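Local atomic coordinates of putative Oleoyl-[acyl-carrier protein] thioesterase (Lactobacillus plantarum, PDB entry 2OWN), a protein that probably hydrolyses the thioester of oleoyl-acyl-carrier protein, releasing the fatty acid, as expected of an acyl-ACP thioesterase built from two hot-dog domains. Residues B[38-41]-B[42-46]; B[28-31]-B[32-35]. All coordinates share one frame; numbering follows the deposited sequence.

Interaction 1: B[38-41]-B[42-46]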
# COMPACT_ATOMS: atom_id res chain seq x y z
N ALA B 38 -5.64 -2.20 -11.83
CA ALA B 38 -6.16 -1.80 -13.16
C ALA B 38 -5.03 -1.16 -13.98
O ALA B 38 -4.78 -1.57 -15.11
CB ALA B 38 -7.34 -0.85 -13.05
N VAL B 39 -4.34 -0.19 -13.36
CA VAL B 39 -3.17 0.52 -13.94
C VAL B 39 -1.97 -0.43 -14.18
O VAL B 39 -1.24 -0.24 -15.16
CB VAL B 39 -2.81 1.82 -13.12
CG1 VAL B 39 -1.44 2.43 -13.50
CG2 VAL B 39 -3.94 2.84 -13.26
N LEU B 40 -1.78 -1.43 -13.29
CA LEU B 40 -0.73 -2.48 -13.42
C LEU B 40 -0.96 -3.26 -14.72
O LEU B 40 -0.00 -3.50 -15.45
CB LEU B 40 -0.72 -3.46 -12.23
CG LEU B 40 0.35 -4.57 -12.20
CD1 LEU B 40 1.75 -3.96 -12.09
CD2 LEU B 40 0.10 -5.52 -11.06
N ALA B 41 -2.22 -3.65 -14.98
CA ALA B 41 -2.63 -4.34 -16.23
C ALA B 41 -2.39 -3.47 -17.49
O ALA B 41 -1.94 -3.99 -18.53
CB ALA B 41 -4.10 -4.79 -16.16
N SER B 42 -2.68 -2.16 -17.36
CA SER B 42 -2.49 -1.17 -18.44
C SER B 42 -1.01 -0.94 -18.76
O SER B 42 -0.66 -0.90 -19.94
CB SER B 42 -3.19 0.17 -18.09
OG SER B 42 -3.03 1.15 -19.10
N GLU B 43 -0.16 -0.78 -17.73
CA GLU B 43 1.31 -0.60 -17.92
C GLU B 43 1.97 -1.85 -18.54
O GLU B 43 2.86 -1.70 -19.37
CB GLU B 43 2.04 -0.16 -16.63
CG GLU B 43 1.68 1.29 -16.19
CD GLU B 43 2.43 1.79 -14.94
OE1 GLU B 43 3.47 1.21 -14.53
OE2 GLU B 43 1.97 2.81 -14.37
N ASP B 44 1.50 -3.05 -18.17
CA ASP B 44 2.00 -4.33 -18.72
C ASP B 44 1.58 -4.57 -20.16
O ASP B 44 2.34 -5.20 -20.90
CB ASP B 44 1.60 -5.52 -17.84
CG ASP B 44 2.23 -5.45 -16.47
OD1 ASP B 44 3.22 -4.72 -16.26
OD2 ASP B 44 1.70 -6.12 -15.57
N GLN B 45 0.37 -4.13 -20.54
CA GLN B 45 -0.11 -4.19 -21.94
C GLN B 45 0.81 -3.28 -22.76
O GLN B 45 1.34 -3.70 -23.79
CB GLN B 45 -1.58 -3.73 -22.09
CG GLN B 45 -2.12 -3.81 -23.55
CD GLN B 45 -3.59 -3.41 -23.73
OE1 GLN B 45 -4.22 -2.86 -22.82
NE2 GLN B 45 -4.12 -3.66 -24.92
N SER B 46 1.00 -2.05 -22.25
CA SER B 46 1.85 -1.01 -22.87
C SER B 46 3.33 -1.44 -22.98
O SER B 46 3.94 -1.18 -24.02
CB SER B 46 1.69 0.33 -22.12
OG SER B 46 0.33 0.68 -22.01
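Ser42 sits one turn after Ala38 in the long helix 31-48, the central helix of the N-terminal hot-dog domain, and its N donates to Ala38 O across 3.1 Å. Three more i to i+4 bonds follow, of which Glu43 N to Val39 O is the shortest and straightest (2.8 Å, 163° at the hydrogen). The CB of Ser42 rests 3.5 Å from Val39 O, so that carbonyl is flanked by a serine methylene as well as by its amide donor; beyond the turn, Ser42 packs on Arg98 and Phe100 of strand 95-103.

Ala41 lies deeper. Its methyl turns to Ile84 and Val86 of strand 81-91, while its carbonyl receives Gln45 N at 3.1 Å, with the CB of Gln45 alongside.

On the other side Val39 meets Glu43. With chi1 at 168°, the CG1 branch stands anti to the backbone N and leans up the helix, where it comes 3.5 Å from Glu43 OE2; the extended glutamate chain crosses the valine at a slant. Both residues also pack on Tyr20 of the second subunit. A glycine in place of Glu43 would probably take away the carboxylate beside Val39 CG1 and part of the packing against that tyrosine.

Asp44 reaches back along the helix to Leu40, the two side chains crossing obliquely. Its OD1 forms a salt bridge with Arg17 of the second subunit, and OD2 a weak hydrogen bond with a bound glycerol. OD2 also lies 3.1 Å from Leu40 O, two acceptors without a bond between them, and 3.9 Å from Leu40 CG.

Interaction 2: B[28-31]-B[32-35]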
# COMPACT_ATOMS: atom_id res chain seq x y z
N ARG B 28 -11.29 -7.16 2.40
CA ARG B 28 -11.63 -6.84 1.00
C ARG B 28 -10.73 -5.74 0.50
O ARG B 28 -10.35 -4.85 1.28
CB ARG B 28 -13.07 -6.39 0.92
CG ARG B 28 -14.07 -7.47 1.37
CD ARG B 28 -15.52 -7.04 1.43
NE ARG B 28 -15.71 -5.77 2.15
CZ ARG B 28 -16.81 -5.36 2.79
NH1 ARG B 28 -17.92 -6.12 2.89
NH2 ARG B 28 -16.78 -4.15 3.39
N ALA B 29 -10.41 -5.79 -0.80
CA ALA B 29 -9.54 -4.83 -1.48
C ALA B 29 -10.06 -3.40 -1.37
O ALA B 29 -11.27 -3.17 -1.43
CB ALA B 29 -9.37 -5.19 -2.97
N THR B 30 -9.14 -2.46 -1.17
CA THR B 30 -9.46 -1.05 -1.08
C THR B 30 -9.59 -0.49 -2.51
O THR B 30 -9.18 -1.16 -3.48
CB THR B 30 -8.34 -0.26 -0.39
OG1 THR B 30 -7.15 -0.33 -1.17
CG2 THR B 30 -8.06 -0.80 1.04
N LEU B 31 -10.15 0.72 -2.62
CA LEU B 31 -10.24 1.43 -3.92
C LEU B 31 -8.85 1.75 -4.48
O LEU B 31 -8.67 1.75 -5.70
CB LEU B 31 -11.08 2.74 -3.86
CG LEU B 31 -12.59 2.57 -3.89
CD1 LEU B 31 -13.32 3.88 -3.53
CD2 LEU B 31 -13.02 2.07 -5.28
N THR B 32 -7.91 2.07 -3.58
CA THR B 32 -6.49 2.33 -3.91
C THR B 32 -5.95 1.09 -4.65
O THR B 32 -5.45 1.23 -5.77
CB THR B 32 -5.65 2.65 -2.67
OG1 THR B 32 -6.28 3.74 -1.97
CG2 THR B 32 -4.21 3.03 -3.03
N THR B 33 -6.16 -0.10 -4.07
CA THR B 33 -5.76 -1.40 -4.69
C THR B 33 -6.45 -1.66 -6.04
O THR B 33 -5.79 -2.13 -6.96
CB THR B 33 -6.02 -2.60 -3.75
OG1 THR B 33 -5.14 -2.48 -2.65
CG2 THR B 33 -5.79 -3.99 -4.46
N LEU B 34 -7.76 -1.36 -6.12
CA LEU B 34 -8.56 -1.56 -7.35
C LEU B 34 -7.96 -0.78 -8.53
O LEU B 34 -7.74 -1.37 -9.59
CB LEU B 34 -10.03 -1.17 -7.16
CG LEU B 34 -11.01 -1.58 -8.28
CD1 LEU B 34 -11.13 -3.10 -8.32
CD2 LEU B 34 -12.37 -0.96 -8.06
N ILE B 35 -7.66 0.51 -8.30
CA ILE B 35 -7.00 1.37 -9.33
C ILE B 35 -5.56 0.90 -9.57
O ILE B 35 -5.12 0.87 -10.72
CB ILE B 35 -7.07 2.89 -8.98
CG1 ILE B 35 -8.53 3.36 -8.94
CG2 ILE B 35 -6.28 3.74 -9.96
CD1 ILE B 35 -9.32 3.22 -10.25
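Thr30 and Thr33 meet at the N-cap of helix 31-48, where a loop turns into the central helix of the hot-dog fold. The capping bond runs from Thr33 N to Thr30 OG1, 3.1 Å long and nearly straight at 168°. It depends on the threonine's first torsion: at 64°, OG1 lies between the backbone N and the carbonyl carbon, and from there it reaches forward over the first turn. The same residue also accepts through its carbonyl, from Leu34 N at 3.0 Å, so one threonine takes up two amide N-H groups of the opening turn. Ile35 N to Leu31 O continues the helical pattern.

The hydroxyls of Thr32 and Thr33 also have partners outside the turn. Thr33 OG1 bonds to Glu22 O, and the Thr30 backbone also bonds to Glu22, which ties the cap to the preceding loop. Thr32 OG1 lies in hydrogen-bonding reach of Asp186 OD1 and Ala182 O, two acceptors competing for its one proton, and so links the helix start to the region of helix 184-191.

Apolar contacts complete the turn. Leu31 CD2 and Leu34 CD2 come within 4.2 Å as the two side chains cross at a slant, Leu31 continuing to Phe185 and Val189 and Leu34 to Ile70 of strand 61-72. Before the cap, the methyl of Ala29 points into the turn and meets Thr33 CG2 at 4.1 Å. Thr30 and Thr32 in addition pack on Phe171 of the second subunit. One turn on, Ile35 lays its CG1 3.6 Å from Leu31 O, beside the amide bond which that same carbonyl accepts.

In the fold
Interactions 2 and 1 follow each other along helix 31-48: 28-35 sets its start and 38-46 carries it on, their centres about 15 Å apart, with no touch between them other than the adjoining chain. Burial differs: interaction 2 lies about 9 Å from the centre of the chain and faces helix 184-191 and the strands of both halves, whereas interaction 1 lies about 13 Å out, over strands 81-91 and 95-103. Both meet the second subunit, through Phe171 at interaction 2 and through Arg17 and Tyr20 at interaction 1. Glycerol lies about 3 Å from the side chain of Asp44 and an unidentified ligand about 4 Å from Ser42, both probably from the crystallisation liquor.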